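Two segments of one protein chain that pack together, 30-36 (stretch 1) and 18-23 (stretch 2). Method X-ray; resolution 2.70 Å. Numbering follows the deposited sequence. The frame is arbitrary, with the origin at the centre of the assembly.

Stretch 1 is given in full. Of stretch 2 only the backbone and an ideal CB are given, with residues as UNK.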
ATOM      1  N   GLN A  30      12.462  45.585  16.082  1.00 28.45           N
ATOM      2  CA  GLN A  30      11.768  46.279  15.006  1.00 30.67           C
ATOM      3  C   GLN A  30      12.203  45.859  13.605  1.00 31.26           C
ATOM      4  O   GLN A  30      13.395  45.660  13.337  1.00 31.32           O
ATOM      5  CB  GLN A  30      11.951  47.795  15.141  1.00 32.50           C
ATOM      6  CG  GLN A  30      11.212  48.595  14.078  1.00 34.62           C
ATOM      7  CD  GLN A  30      11.509  50.082  14.137  1.00 37.00           C
ATOM      8  OE1 GLN A  30      11.402  50.706  15.193  1.00 39.09           O
ATOM      9  NE2 GLN A  30      11.873  50.661  12.996  1.00 37.19           N
ATOM     10  N   ILE A  31      11.220  45.738  12.715  1.00 30.82           N
ATOM     11  CA  ILE A  31      11.475  45.375  11.327  1.00 31.02           C
ATOM     12  C   ILE A  31      10.795  46.416  10.444  1.00 31.62           C
ATOM     13  O   ILE A  31       9.586  46.659  10.560  1.00 28.75           O
ATOM     14  CB  ILE A  31      10.916  43.977  10.989  1.00 31.67           C
ATOM     15  CG1 ILE A  31      11.451  42.949  11.990  1.00 31.96           C
ATOM     16  CG2 ILE A  31      11.321  43.582   9.574  1.00 30.18           C
ATOM     17  CD1 ILE A  31      10.883  41.553  11.819  1.00 30.94           C
ATOM     18  N   GLY A  32      11.586  47.039   9.573  1.00 32.88           N
ATOM     19  CA  GLY A  32      11.058  48.066   8.691  1.00 34.60           C
ATOM     20  C   GLY A  32      10.833  49.392   9.401  1.00 35.82           C
ATOM     21  O   GLY A  32      10.825  49.461  10.632  1.00 34.87           O
ATOM     22  N   GLY A  33      10.656  50.456   8.626  1.00 37.12           N
ATOM     23  CA  GLY A  33      10.425  51.763   9.214  1.00 38.15           C
ATOM     24  C   GLY A  33      11.696  52.501   9.582  1.00 38.77           C
ATOM     25  O   GLY A  33      12.781  52.166   9.101  1.00 38.12           O
ATOM     26  N   ALA A  34      11.556  53.515  10.433  1.00 40.02           N
ATOM     27  CA  ALA A  34      12.692  54.317  10.886  1.00 41.01           C
ATOM     28  C   ALA A  34      13.355  53.622  12.067  1.00 41.52           C
ATOM     29  O   ALA A  34      12.766  53.523  13.144  1.00 41.31           O
ATOM     30  CB  ALA A  34      12.221  55.694  11.297  1.00 40.30           C
ATOM     31  N   LEU A  35      14.582  53.155  11.864  1.00 42.37           N
ATOM     32  CA  LEU A  35      15.304  52.446  12.916  1.00 44.56           C
ATOM     33  C   LEU A  35      16.075  53.321  13.900  1.00 45.85           C
ATOM     34  O   LEU A  35      16.136  53.014  15.093  1.00 46.39           O
ATOM     35  CB  LEU A  35      16.242  51.413  12.288  1.00 43.31           C
ATOM     36  CG  LEU A  35      15.486  50.223  11.685  1.00 42.17           C
ATOM     37  CD1 LEU A  35      16.459  49.279  11.003  1.00 41.46           C
ATOM     38  CD2 LEU A  35      14.714  49.508  12.787  1.00 40.31           C
ATOM     39  N   GLY A  36      16.665  54.406  13.410  1.00 46.07           N
ATOM     40  CA  GLY A  36      17.401  55.282  14.300  1.00 45.97           C
ATOM     41  C   GLY A  36      18.871  54.928  14.407  1.00 46.48           C
ATOM     42  O   GLY A  36      19.406  54.222  13.548  1.00 48.07           O
ATOM     43  N   UNK A  18      12.225  42.632   1.690  1.00 36.21           N
ATOM     44  CA  UNK A  18      13.420  43.458   1.767  1.00 38.72           C
ATOM     45  C   UNK A  18      13.097  44.527   2.784  1.00 37.33           C
ATOM     46  O   UNK A  18      12.267  45.400   2.542  1.00 36.49           O
ATOM     47  CB  UNK A  18      13.817  44.049   0.413  1.00 38.72           C
ATOM     48  N   UNK A  19      13.731  44.421   3.944  1.00 35.94           N
ATOM     49  CA  UNK A  19      13.514  45.365   5.020  1.00 34.31           C
ATOM     50  C   UNK A  19      14.737  45.342   5.913  1.00 34.15           C
ATOM     51  O   UNK A  19      15.606  44.477   5.775  1.00 32.36           O
ATOM     52  CB  UNK A  19      12.243  45.039   5.806  1.00 34.31           C
ATOM     53  N   UNK A  20      14.799  46.307   6.822  1.00 34.38           N
ATOM     54  CA  UNK A  20      15.907  46.400   7.746  1.00 34.01           C
ATOM     55  C   UNK A  20      15.469  45.911   9.116  1.00 34.05           C
ATOM     56  O   UNK A  20      14.285  45.983   9.466  1.00 33.17           O
ATOM     57  CB  UNK A  20      16.434  47.834   7.822  1.00 34.01           C
ATOM     58  N   UNK A  21      16.437  45.411   9.881  1.00 33.98           N
ATOM     59  CA  UNK A  21      16.195  44.874  11.216  1.00 33.73           C
ATOM     60  C   UNK A  21      16.773  45.723  12.331  1.00 32.97           C
ATOM     61  O   UNK A  21      17.824  46.346  12.175  1.00 32.24           O
ATOM     62  CB  UNK A  21      16.772  43.460  11.313  1.00 33.73           C
ATOM     63  N   UNK A  22      16.090  45.703  13.470  1.00 31.81           N
ATOM     64  CA  UNK A  22      16.551  46.427  14.638  1.00 31.98           C
ATOM     65  C   UNK A  22      16.678  45.472  15.815  1.00 32.45           C
ATOM     66  O   UNK A  22      15.675  44.958  16.318  1.00 32.69           O
ATOM     67  CB  UNK A  22      15.602  47.579  14.974  1.00 31.98           C
ATOM     68  N   UNK A  23      17.909  45.228  16.257  1.00 32.80           N
ATOM     69  CA  UNK A  23      18.165  44.326  17.379  1.00 33.72           C
ATOM     70  C   UNK A  23      18.491  45.094  18.668  1.00 35.16           C
ATOM     71  O   UNK A  23      19.340  45.987  18.677  1.00 35.36           O
ATOM     72  CB  UNK A  23      19.314  43.377  17.033  1.00 33.72           C
TER

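Stretch 2 runs antiparallel to the start of stretch 1, and three backbone hydrogen bonds fix the register before any side chain is considered. The amide N of position 22 donates to Gln 30 O at 2.7 Å, Gln 30 N donates to the O of position 22 at 3.3 Å, and Gly 32 N donates to the O of position 20 at 2.9 Å, the last nearly straight at 169°. Because these bonds use main-chain atoms, they restrict sequence little; the ideal CB positions carry most of the evidence.

At position 18 the ideal CB has no atom of stretch 1 within 5.5 Å. With phi/psi of -85/109, an extended conformation open to most residues, the contact sets no preference. The deposited residue is Arg 18, whose side chain makes its nearest approach to stretch 1 at 9.5 Å, from Arg 18 CB to Ile 31 CG2.

At position 19 CA-to-CB points toward stretch 1, and the ideal CB lies 4.1 Å from Ile 31 CG2 and 4.3 Å from Gly 32 N. The neighbouring methyl favours a small apolar group, although a longer chain that turned aside could not be excluded. The residue is Ala 19; its CB makes an apolar contact with Ile 31 CG2 at 4.1 Å, and that methyl is its whole side chain.

Position 20 points sideways, with its ideal CB 3.5 Å from Leu 35 CD1. That tight approach favours a side chain whose further atoms lead off from the leucine, and either a polar or an apolar one could do so. The residue is Asp 20, with chi1 in the m well. Its CB packs against Leu 35 CD1 at 3.5 Å, while its carboxylate reaches water 1, which donates to Asp 20 OD2 at 3.3 Å and to Gly 33 O at 2.8 Å, thus bridging the stretches. OD1 is hydrogen-bonded elsewhere in the structure.

Position 21 forms a non-hydrogen-bonded pair with Ile 31, and their CB atoms lie on the same face of the sheet. The ideal CB is 5.4 Å from Ile 31 CG1, a gap that a branched or long apolar chain could close; leucine, isoleucine or methionine would be reasonable. The residue is Leu 21 (chi1 m, chi2 t), and its CD2 comes to 3.5 Å from Ile 31 CG1.

Position 22 pairs with Gln 30. Its phi/psi of -124/112 are ordinary for a strand and do not themselves demand glycine. The decisive evidence is spatial: an ideal CB would lie 3.0 Å from Leu 35 CD2 and 3.4 Å from Gln 30 O, so even a methyl would be crowded by the leucine as placed. The residue is Gly 22, whose CA lies 4.0 Å from Leu 35 CD2.

Position 23 directs CA-to-CB away, with nothing of stretch 1 within 5.5 Å of the ideal CB. Its strand angles of -104/131 suit many residues, including beta-branched ones. The residue is Ile 23, which makes no contact here.

Stretch 2, residues 18-23: RADLGI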
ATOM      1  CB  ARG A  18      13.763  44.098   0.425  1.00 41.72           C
ATOM      2  CG  ARG A  18      14.474  43.153  -0.516  1.00 50.00           C
ATOM      3  CD  ARG A  18      15.377  43.912  -1.470  1.00 57.91           C
ATOM      4  NE  ARG A  18      16.125  43.017  -2.353  1.00 64.93           N
ATOM      5  CZ  ARG A  18      17.089  43.414  -3.183  1.00 68.64           C
ATOM      6  NH1 ARG A  18      17.428  44.700  -3.246  1.00 70.09           N
ATOM      7  NH2 ARG A  18      17.720  42.529  -3.952  1.00 70.29           N
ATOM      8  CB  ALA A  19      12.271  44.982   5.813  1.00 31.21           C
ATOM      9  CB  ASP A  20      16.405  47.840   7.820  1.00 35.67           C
ATOM     10  CG  ASP A  20      16.920  48.349   6.486  1.00 36.95           C
ATOM     11  OD1 ASP A  20      17.543  47.557   5.739  1.00 36.88           O
ATOM     12  OD2 ASP A  20      16.716  49.546   6.196  1.00 37.99           O
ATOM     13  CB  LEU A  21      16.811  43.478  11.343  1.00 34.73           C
ATOM     14  CG  LEU A  21      16.071  42.257  10.820  1.00 35.18           C
ATOM     15  CD1 LEU A  21      16.967  41.048  10.964  1.00 36.84           C
ATOM     16  CD2 LEU A  21      14.780  42.058  11.601  1.00 37.13           C
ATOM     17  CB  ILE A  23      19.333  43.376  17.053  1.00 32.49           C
ATOM     18  CG1 ILE A  23      18.975  42.534  15.831  1.00 31.27           C
ATOM     19  CG2 ILE A  23      19.643  42.490  18.252  1.00 31.96           C
ATOM     20  CD1 ILE A  23      20.138  41.773  15.254  1.00 31.30           C
TER
HETATM   21  O   HOH W   1      13.833  51.045   6.771  1.00 38.91           O
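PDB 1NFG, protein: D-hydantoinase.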